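Local coordinates for RPA0582 (Rhodopseudomonas palustris, PDB 3HHL), which is of unknown function but has an alpha-beta barrel fold of the DUF1330 family and probably pairs as a dimer, at the interface of chains A and B. Residues are numbered along the deposited sequence; one frame, centred on the assembly and turned at random. Chains: chain A, RPA0582; chain B, RPA0582.

Contact 1: the interface of chains A and B. Residues chain A 77-78, 80, 87; chain B 125-127.
An intermolecular antiparallel beta ladder forms here, where the A:Met78 to A:Ile80 stretch of chain A runs beside strand 124-131 of chain B. A:Ile80 and B:Leu126 are bonded both ways: B:Leu126 N gives to A:Ile80 O at 2.9 Å, and A:Ile80 N returns the bond to B:Leu126 O at 3.2 Å, each donor in the carbonyl plane, on a lone pair. Over this pair the side chains meet at a slant, CB of A:Ile80 lying 3.7 Å from CB of B:Leu126. With CG1 of A:Ile80 beside its own backbone N (chi1 -62°), the longer branch is carried across the leucine, and its CD1 stands 3.9 Å from CD2 of B:Leu126.

A:Met78, a selenomethionine, is the beta-bridge partner of B:Ile127, and their side chains touch through apolar atoms. Its chain bends at chi2 (71°) and again at chi3 (57°), which folds the selenium end back toward chain B. SE lies 3.9 Å from CG1 of B:Ile127 and equally 3.9 Å from the aliphatic CD of B:Arg125, while the methyl CE continues along the isoleucine. Farther along, B:Ile127 CD1 lies 4.2 Å from CD1 of the A:Trp87 indole. A:Met78 and A:Ile80 pair with consecutive residues of chain B; this one-residue slip in register suggests a bulge in chain A. The site lies where chain A's strand 71-78 gives way to the single-residue strand at A:Ile80, against the start of chain B's last strand.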
ATOM      1  N   LEU A  77       0.889   2.582 -12.058  1.00 28.36           N
ATOM      2  CA  LEU A  77      -0.047   3.711 -12.156  1.00 27.93           C
ATOM      3  C   LEU A  77      -0.719   4.008 -10.839  1.00 28.78           C
ATOM      4  O   LEU A  77      -1.145   3.071 -10.130  1.00 28.94           O
ATOM      5  CB  LEU A  77      -1.156   3.418 -13.149  1.00 27.13           C
ATOM      6  CG  LEU A  77      -1.889   4.632 -13.694  1.00 25.33           C
ATOM      7  CD1 LEU A  77      -0.955   5.317 -14.648  1.00 21.35           C
ATOM      8  CD2 LEU A  77      -3.204   4.236 -14.388  1.00 23.46           C
HETATM    9  N   MSE A  78      -0.814   5.301 -10.496  1.00 29.53           N
HETATM   10  CA  MSE A  78      -1.721   5.733  -9.413  1.00 29.72           C
HETATM   11  C   MSE A  78      -3.102   5.936 -10.044  1.00 29.59           C
HETATM   12  O   MSE A  78      -3.375   6.992 -10.583  1.00 30.11           O
HETATM   13  CB  MSE A  78      -1.220   6.999  -8.729  1.00 29.58           C
HETATM   14  CG  MSE A  78      -2.131   7.510  -7.626  1.00 30.79           C
HETATM   15 SE   MSE A  78      -2.089   6.342  -6.037  1.00 36.38          SE
HETATM   16  CE  MSE A  78      -0.193   6.405  -5.666  1.00 32.13           C
ATOM     17  N   ILE A  80      -6.248   5.649  -8.645  1.00 31.61           N
ATOM     18  CA  ILE A  80      -6.990   6.575  -7.781  1.00 31.92           C
ATOM     19  C   ILE A  80      -6.026   7.176  -6.761  1.00 32.78           C
ATOM     20  O   ILE A  80      -5.380   6.473  -6.001  1.00 32.27           O
ATOM     21  CB  ILE A  80      -8.162   5.930  -7.009  1.00 31.60           C
ATOM     22  CG1 ILE A  80      -9.229   5.361  -7.953  1.00 30.66           C
ATOM     23  CG2 ILE A  80      -8.778   6.962  -6.081  1.00 29.50           C
ATOM     24  CD1 ILE A  80     -10.357   4.612  -7.255  1.00 27.08           C
ATOM     25  N   TRP A  87       5.667   5.551  -6.353  1.00 40.85           N
ATOM     26  CA  TRP A  87       6.547   4.806  -5.492  1.00 39.20           C
ATOM     27  C   TRP A  87       7.467   3.974  -6.359  1.00 38.55           C
ATOM     28  O   TRP A  87       7.060   3.484  -7.396  1.00 38.64           O
ATOM     29  CB  TRP A  87       5.728   3.922  -4.575  1.00 38.77           C
ATOM     30  CG  TRP A  87       4.735   4.682  -3.804  1.00 36.68           C
ATOM     31  CD1 TRP A  87       3.396   4.639  -3.946  1.00 36.72           C
ATOM     32  CD2 TRP A  87       4.995   5.604  -2.757  1.00 34.13           C
ATOM     33  NE1 TRP A  87       2.784   5.475  -3.035  1.00 34.74           N
ATOM     34  CE2 TRP A  87       3.752   6.082  -2.297  1.00 32.86           C
ATOM     35  CE3 TRP A  87       6.153   6.056  -2.143  1.00 33.85           C
ATOM     36  CZ2 TRP A  87       3.638   7.015  -1.300  1.00 31.63           C
ATOM     37  CZ3 TRP A  87       6.043   6.974  -1.128  1.00 33.38           C
ATOM     38  CH2 TRP A  87       4.795   7.461  -0.726  1.00 32.60           C
TER
ATOM     39  N   ARG B 125      -6.548   5.168  -2.031  1.00 33.04           N
ATOM     40  CA  ARG B 125      -5.556   5.020  -3.106  1.00 33.52           C
ATOM     41  C   ARG B 125      -5.812   3.736  -3.811  1.00 32.87           C
ATOM     42  O   ARG B 125      -6.181   2.772  -3.165  1.00 33.22           O
ATOM     43  CB  ARG B 125      -4.135   4.994  -2.565  1.00 33.59           C
ATOM     44  CG  ARG B 125      -3.772   6.199  -1.777  1.00 35.00           C
ATOM     45  CD  ARG B 125      -3.695   7.415  -2.682  1.00 36.99           C
ATOM     46  NE  ARG B 125      -3.303   8.572  -1.899  1.00 38.24           N
ATOM     47  CZ  ARG B 125      -4.145   9.370  -1.249  1.00 39.18           C
ATOM     48  NH1 ARG B 125      -5.453   9.190  -1.294  1.00 38.93           N
ATOM     49  NH2 ARG B 125      -3.668  10.387  -0.567  1.00 38.46           N
ATOM     50  N   LEU B 126      -5.650   3.728  -5.130  1.00 32.93           N
ATOM     51  CA  LEU B 126      -5.717   2.494  -5.906  1.00 33.13           C
ATOM     52  C   LEU B 126      -4.480   2.465  -6.756  1.00 32.90           C
ATOM     53  O   LEU B 126      -4.354   3.223  -7.694  1.00 32.91           O
ATOM     54  CB  LEU B 126      -6.982   2.438  -6.768  1.00 33.72           C
ATOM     55  CG  LEU B 126      -7.278   1.152  -7.551  1.00 34.01           C
ATOM     56  CD1 LEU B 126      -7.386   0.006  -6.632  1.00 34.45           C
ATOM     57  CD2 LEU B 126      -8.587   1.321  -8.347  1.00 32.66           C
ATOM     58  N   ILE B 127      -3.555   1.595  -6.392  1.00 33.14           N
ATOM     59  CA  ILE B 127      -2.237   1.565  -6.999  1.00 33.24           C
ATOM     60  C   ILE B 127      -2.125   0.350  -7.886  1.00 33.57           C
ATOM     61  O   ILE B 127      -2.371  -0.775  -7.436  1.00 33.83           O
ATOM     62  CB  ILE B 127      -1.149   1.507  -5.922  1.00 33.52           C
ATOM     63  CG1 ILE B 127      -1.376   2.659  -4.903  1.00 34.06           C
ATOM     64  CG2 ILE B 127       0.226   1.567  -6.557  1.00 30.01           C
ATOM     65  CD1 ILE B 127      -0.365   2.711  -3.769  1.00 33.73           C
TER

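Contact 2: the interface of chains A and B. Residues chain A 71-74; chain B 26, 130-132.
A:Trp71 and B:His26 meet edge to edge at one side of an antiparallel strand pairing between strand 71-78 of chain A and the end of strand 124-131 of chain B. With CG of A:Trp71 turned away from its backbone N (chi1 167°), the indole swings out toward chain B, and its NE1 donates to the imidazole ND1 of B:His26 at 2.9 Å (157° at H), close to the plane of both rings. B:Pro131 CG, 3.4 Å above the centre of the B:His26 imidazole, covers one face of the ring and probably limits its turning. A phenylalanine at A:Trp71 would probably leave B:His26 ND1 without its cross-chain donor and the imidazole freer to turn.

The backbone is tightly zipped: A:Gln74 N to B:Lys130 O is 2.9 Å, and B:Lys130 N returns to A:Gln74 O at 3.0 Å. B:Leu132 N reaches A:Gln72 O at 2.9 Å, while its CD1 lies against the peptide between A:Gly73 and A:Gln74.

The edge between A:Gln72 and B:Leu132 is looser. The extended glutamine chain merely brushes the leucine, CG of A:Gln72 to CD1 of B:Leu132 at 4.0 Å, and a water helps to join the backbones. Water 1 bridges the chains, 2.9 Å from A:Gln72 N and 2.7 Å from B:Leu132 O.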
ATOM      1  N   TRP A  71       5.436 -10.404  -0.673  1.00 33.48           N
ATOM      2  CA  TRP A  71       4.836  -9.890  -1.924  1.00 32.82           C
ATOM      3  C   TRP A  71       5.575  -8.666  -2.340  1.00 32.99           C
ATOM      4  O   TRP A  71       5.995  -7.875  -1.524  1.00 31.97           O
ATOM      5  CB  TRP A  71       3.354  -9.521  -1.752  1.00 32.92           C
ATOM      6  CG  TRP A  71       2.765  -8.719  -2.892  1.00 31.76           C
ATOM      7  CD1 TRP A  71       2.220  -9.211  -4.016  1.00 32.64           C
ATOM      8  CD2 TRP A  71       2.666  -7.300  -2.994  1.00 31.23           C
ATOM      9  NE1 TRP A  71       1.798  -8.198  -4.839  1.00 33.13           N
ATOM     10  CE2 TRP A  71       2.061  -7.011  -4.234  1.00 32.07           C
ATOM     11  CE3 TRP A  71       3.033  -6.256  -2.173  1.00 31.05           C
ATOM     12  CZ2 TRP A  71       1.797  -5.732  -4.664  1.00 32.56           C
ATOM     13  CZ3 TRP A  71       2.781  -4.970  -2.601  1.00 34.58           C
ATOM     14  CH2 TRP A  71       2.160  -4.718  -3.851  1.00 34.62           C
ATOM     15  N   GLN A  72       5.698  -8.484  -3.637  1.00 33.90           N
ATOM     16  CA  GLN A  72       6.425  -7.337  -4.132  1.00 34.63           C
ATOM     17  C   GLN A  72       5.863  -6.976  -5.503  1.00 33.89           C
ATOM     18  O   GLN A  72       5.543  -7.875  -6.285  1.00 32.82           O
ATOM     19  CB  GLN A  72       7.899  -7.719  -4.244  1.00 35.00           C
ATOM     20  CG  GLN A  72       8.768  -6.597  -4.756  1.00 39.75           C
ATOM     21  CD  GLN A  72      10.283  -6.838  -4.588  1.00 44.62           C
ATOM     22  OE1 GLN A  72      11.067  -5.906  -4.788  1.00 48.31           O
ATOM     23  NE2 GLN A  72      10.690  -8.071  -4.226  1.00 45.91           N
ATOM     24  N   GLY A  73       5.736  -5.681  -5.789  1.00 33.01           N
ATOM     25  CA  GLY A  73       5.234  -5.246  -7.089  1.00 32.55           C
ATOM     26  C   GLY A  73       5.967  -4.085  -7.692  1.00 31.88           C
ATOM     27  O   GLY A  73       6.538  -3.284  -6.979  1.00 31.80           O
ATOM     28  N   GLN A  74       5.943  -4.004  -9.016  1.00 31.29           N
ATOM     29  CA  GLN A  74       6.470  -2.851  -9.741  1.00 30.87           C
ATOM     30  C   GLN A  74       5.361  -1.848  -9.990  1.00 30.01           C
ATOM     31  O   GLN A  74       4.404  -2.151 -10.642  1.00 31.62           O
ATOM     32  CB  GLN A  74       7.103  -3.296 -11.045  1.00 30.80           C
ATOM     33  CG  GLN A  74       7.578  -2.211 -11.977  1.00 33.46           C
ATOM     34  CD  GLN A  74       8.036  -2.824 -13.346  1.00 40.46           C
ATOM     35  OE1 GLN A  74       8.889  -3.730 -13.361  1.00 45.05           O
ATOM     36  NE2 GLN A  74       7.444  -2.371 -14.473  1.00 41.30           N
TER
ATOM     37  N   HIS B  26      -1.954  -6.376 -10.206  1.00 32.85           N
ATOM     38  CA  HIS B  26      -2.308  -6.339  -8.810  1.00 33.02           C
ATOM     39  C   HIS B  26      -2.700  -4.924  -8.476  1.00 33.00           C
ATOM     40  O   HIS B  26      -1.980  -3.971  -8.811  1.00 34.00           O
ATOM     41  CB  HIS B  26      -1.141  -6.760  -7.934  1.00 32.86           C
ATOM     42  CG  HIS B  26      -0.982  -8.238  -7.842  1.00 32.89           C
ATOM     43  ND1 HIS B  26      -0.034  -8.835  -7.042  1.00 28.30           N
ATOM     44  CD2 HIS B  26      -1.626  -9.243  -8.490  1.00 34.11           C
ATOM     45  CE1 HIS B  26      -0.114 -10.146  -7.190  1.00 30.95           C
ATOM     46  NE2 HIS B  26      -1.080 -10.424  -8.051  1.00 30.11           N
ATOM     47  N   LYS B 130       2.587  -4.387 -11.308  1.00 35.02           N
ATOM     48  CA  LYS B 130       2.910  -5.659 -11.918  1.00 35.86           C
ATOM     49  C   LYS B 130       3.528  -6.540 -10.834  1.00 36.51           C
ATOM     50  O   LYS B 130       4.525  -6.172 -10.256  1.00 35.88           O
ATOM     51  CB  LYS B 130       3.933  -5.488 -13.014  1.00 35.70           C
ATOM     52  CG  LYS B 130       4.286  -6.821 -13.673  1.00 38.38           C
ATOM     53  CD  LYS B 130       5.655  -6.870 -14.267  1.00 42.29           C
ATOM     54  CE  LYS B 130       5.694  -6.464 -15.703  1.00 47.19           C
ATOM     55  NZ  LYS B 130       5.564  -7.709 -16.535  1.00 53.44           N
ATOM     56  N   PRO B 131       2.950  -7.708 -10.564  1.00 37.37           N
ATOM     57  CA  PRO B 131       3.564  -8.606  -9.589  1.00 38.96           C
ATOM     58  C   PRO B 131       4.996  -9.012  -9.946  1.00 40.23           C
ATOM     59  O   PRO B 131       5.275  -9.269 -11.092  1.00 39.78           O
ATOM     60  CB  PRO B 131       2.662  -9.849  -9.623  1.00 38.27           C
ATOM     61  CG  PRO B 131       1.492  -9.459 -10.326  1.00 38.00           C
ATOM     62  CD  PRO B 131       1.848  -8.357 -11.260  1.00 37.60           C
ATOM     63  N   LEU B 132       5.869  -9.074  -8.952  1.00 42.88           N
ATOM     64  CA  LEU B 132       7.248  -9.546  -9.130  1.00 45.55           C
ATOM     65  C   LEU B 132       7.526 -10.806  -8.328  1.00 48.81           C
ATOM     66  O   LEU B 132       6.884 -11.040  -7.328  1.00 47.74           O
ATOM     67  CB  LEU B 132       8.224  -8.477  -8.693  1.00 44.78           C
ATOM     68  CG  LEU B 132       8.126  -7.132  -9.385  1.00 44.00           C
ATOM     69  CD1 LEU B 132       8.970  -6.103  -8.687  1.00 42.41           C
ATOM     70  CD2 LEU B 132       8.514  -7.236 -10.847  1.00 41.26           C
TER
HETATM   71  O   HOH W   1       5.189 -10.813  -5.217  1.00 37.79           O

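Contact 3: the interface of chains A and B. Residues chain A 12-13, 15-16, 27; chain B 77-79.
The carbonyl oxygen B:Met78 O is met by a methyl from the partner chain, CG1 of A:Val12 at 3.4 Å, a van der Waals contact in a mainly apolar joint. Here the B:Leu77 to B:Leu79 stretch lies against helix 10-18 of chain A, and two leucines carry most of the packing.

B:Leu77 meets A:Val12, A:Gln15 and A:Phe16. Its CD2 touches CB of A:Phe16 at 3.6 Å, and the same methyl sits 3.6 Å from the backbone oxygen A:Val12 O, one helical turn earlier. The other methyl, CD1, lies against A:Gln15, near both CB and the amide oxygen OE1, the two side chains crossing at about a right angle. The leucine thus rests on the turn from A:Val12 to A:Phe16, with CD2 toward those two residues and CD1 toward A:Gln15.

B:Leu79 sits beside A:Phe13, A:Phe16 and A:Met27. Its CG is anti to the backbone N (chi1 -179°), which carries both methyls toward the aromatic side of the helix. CD2 lies 3.9 Å above one face of the A:Phe16 ring, displaced toward the rim, and meets the methyl CE of selenomethionine A:Met27 at 3.7 Å. The sister methyl CD1 reaches CD1 of A:Phe13 at 4.0 Å. The bent chain of A:Met27 brings CE up from strand 25-33. The site probably anchors this stretch of chain B against the first helix of chain A, adding apolar surface to the pair of chains.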
ATOM      1  N   VAL A  12       5.644   7.051  18.080  1.00 34.91           N
ATOM      2  CA  VAL A  12       4.928   6.080  17.262  1.00 33.52           C
ATOM      3  C   VAL A  12       5.575   4.702  17.361  1.00 33.71           C
ATOM      4  O   VAL A  12       4.895   3.700  17.437  1.00 33.84           O
ATOM      5  CB  VAL A  12       4.839   6.582  15.822  1.00 33.51           C
ATOM      6  CG1 VAL A  12       4.333   5.459  14.836  1.00 31.81           C
ATOM      7  CG2 VAL A  12       3.947   7.814  15.789  1.00 29.11           C
ATOM      8  N   PHE A  13       6.894   4.649  17.415  1.00 33.98           N
ATOM      9  CA  PHE A  13       7.559   3.389  17.678  1.00 34.37           C
ATOM     10  C   PHE A  13       7.181   2.784  19.037  1.00 33.93           C
ATOM     11  O   PHE A  13       7.098   1.557  19.189  1.00 34.55           O
ATOM     12  CB  PHE A  13       9.073   3.542  17.570  1.00 34.90           C
ATOM     13  CG  PHE A  13       9.774   2.237  17.387  1.00 39.26           C
ATOM     14  CD1 PHE A  13       9.731   1.584  16.182  1.00 43.34           C
ATOM     15  CD2 PHE A  13      10.412   1.617  18.438  1.00 44.57           C
ATOM     16  CE1 PHE A  13      10.331   0.355  16.006  1.00 43.34           C
ATOM     17  CE2 PHE A  13      11.036   0.385  18.245  1.00 46.31           C
ATOM     18  CZ  PHE A  13      10.978  -0.233  17.019  1.00 43.98           C
ATOM     19  N   GLN A  15       4.211   3.095  20.393  1.00 32.46           N
ATOM     20  CA  GLN A  15       2.926   2.527  20.112  1.00 32.47           C
ATOM     21  C   GLN A  15       3.044   1.155  19.409  1.00 32.82           C
ATOM     22  O   GLN A  15       2.226   0.267  19.647  1.00 32.34           O
ATOM     23  CB  GLN A  15       2.126   3.484  19.245  1.00 32.35           C
ATOM     24  CG  GLN A  15       1.583   4.700  20.005  1.00 35.35           C
ATOM     25  CD  GLN A  15       0.866   5.681  19.087  1.00 36.01           C
ATOM     26  OE1 GLN A  15       1.301   5.904  17.966  1.00 39.10           O
ATOM     27  NE2 GLN A  15      -0.231   6.255  19.555  1.00 35.23           N
ATOM     28  N   PHE A  16       4.040   1.026  18.529  1.00 32.52           N
ATOM     29  CA  PHE A  16       4.284  -0.198  17.795  1.00 32.59           C
ATOM     30  C   PHE A  16       4.629  -1.307  18.764  1.00 32.53           C
ATOM     31  O   PHE A  16       4.040  -2.378  18.710  1.00 32.57           O
ATOM     32  CB  PHE A  16       5.416   0.036  16.820  1.00 33.00           C
ATOM     33  CG  PHE A  16       5.856  -1.183  16.047  1.00 33.72           C
ATOM     34  CD1 PHE A  16       5.259  -1.513  14.852  1.00 36.29           C
ATOM     35  CD2 PHE A  16       6.950  -1.926  16.466  1.00 36.35           C
ATOM     36  CE1 PHE A  16       5.686  -2.620  14.107  1.00 37.53           C
ATOM     37  CE2 PHE A  16       7.376  -3.027  15.752  1.00 38.47           C
ATOM     38  CZ  PHE A  16       6.738  -3.372  14.553  1.00 38.48           C
HETATM   39  N   MSE A  27       4.231  -5.795   7.015  1.00 32.73           N
HETATM   40  CA  MSE A  27       4.718  -4.458   6.908  1.00 32.56           C
HETATM   41  C   MSE A  27       4.673  -4.058   5.423  1.00 31.98           C
HETATM   42  O   MSE A  27       5.496  -4.496   4.619  1.00 30.48           O
HETATM   43  CB  MSE A  27       6.150  -4.431   7.421  1.00 32.50           C
HETATM   44  CG  MSE A  27       6.312  -4.831   8.873  1.00 34.29           C
HETATM   45 SE   MSE A  27       5.226  -3.847  10.142  1.00 39.12          SE
HETATM   46  CE  MSE A  27       6.288  -2.303  10.372  1.00 34.61           C
TER
ATOM     47  N   LEU B  77      -0.995   0.312  12.346  1.00 28.94           N
ATOM     48  CA  LEU B  77      -0.187   1.483  12.662  1.00 28.48           C
ATOM     49  C   LEU B  77       0.480   2.061  11.440  1.00 29.80           C
ATOM     50  O   LEU B  77       0.980   1.315  10.570  1.00 30.56           O
ATOM     51  CB  LEU B  77       0.910   1.129  13.654  1.00 27.50           C
ATOM     52  CG  LEU B  77       1.552   2.283  14.421  1.00 25.00           C
ATOM     53  CD1 LEU B  77       0.575   2.758  15.450  1.00 19.68           C
ATOM     54  CD2 LEU B  77       2.887   1.884  15.087  1.00 21.22           C
HETATM   55  N   MSE B  78       0.504   3.395  11.376  1.00 30.77           N
HETATM   56  CA  MSE B  78       1.339   4.090  10.396  1.00 30.64           C
HETATM   57  C   MSE B  78       2.683   4.297  11.102  1.00 30.16           C
HETATM   58  O   MSE B  78       2.862   5.277  11.804  1.00 29.64           O
HETATM   59  CB  MSE B  78       0.717   5.419   9.975  1.00 30.91           C
HETATM   60  CG  MSE B  78       1.555   6.203   8.982  1.00 31.47           C
HETATM   61 SE   MSE B  78       1.516   5.343   7.238  1.00 35.02          SE
HETATM   62  CE  MSE B  78      -0.387   5.182   6.951  1.00 32.42           C
ATOM     63  N   LEU B  79       3.601   3.345  10.940  1.00 29.80           N
ATOM     64  CA  LEU B  79       4.893   3.394  11.627  1.00 29.82           C
ATOM     65  C   LEU B  79       5.801   4.464  11.005  1.00 30.30           C
ATOM     66  O   LEU B  79       6.467   5.203  11.732  1.00 30.33           O
ATOM     67  CB  LEU B  79       5.579   2.031  11.603  1.00 29.39           C
ATOM     68  CG  LEU B  79       6.925   1.977  12.321  1.00 27.75           C
ATOM     69  CD1 LEU B  79       6.732   2.527  13.672  1.00 25.24           C
ATOM     70  CD2 LEU B  79       7.471   0.554  12.383  1.00 22.27           C
TER

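Contact 1 and contact 2 lie about 13 Å apart between the centres of their C-alpha atoms and use largely the same two strands, 71-78 of chain A and 124-131 of chain B; they appear to be successive stretches of one ladder. Contact 3 is some 23 Å from contact 1 and 24 Å from contact 2. It uses residues 77 and 78 from chain B, as contact 1 does from chain A, and strand 25-33 serves contact 2 from chain B and contact 3 from chain A. Equivalent segments in different contacts are consistent with a roughly twofold pair, though the structure alone does not show the biological dimer.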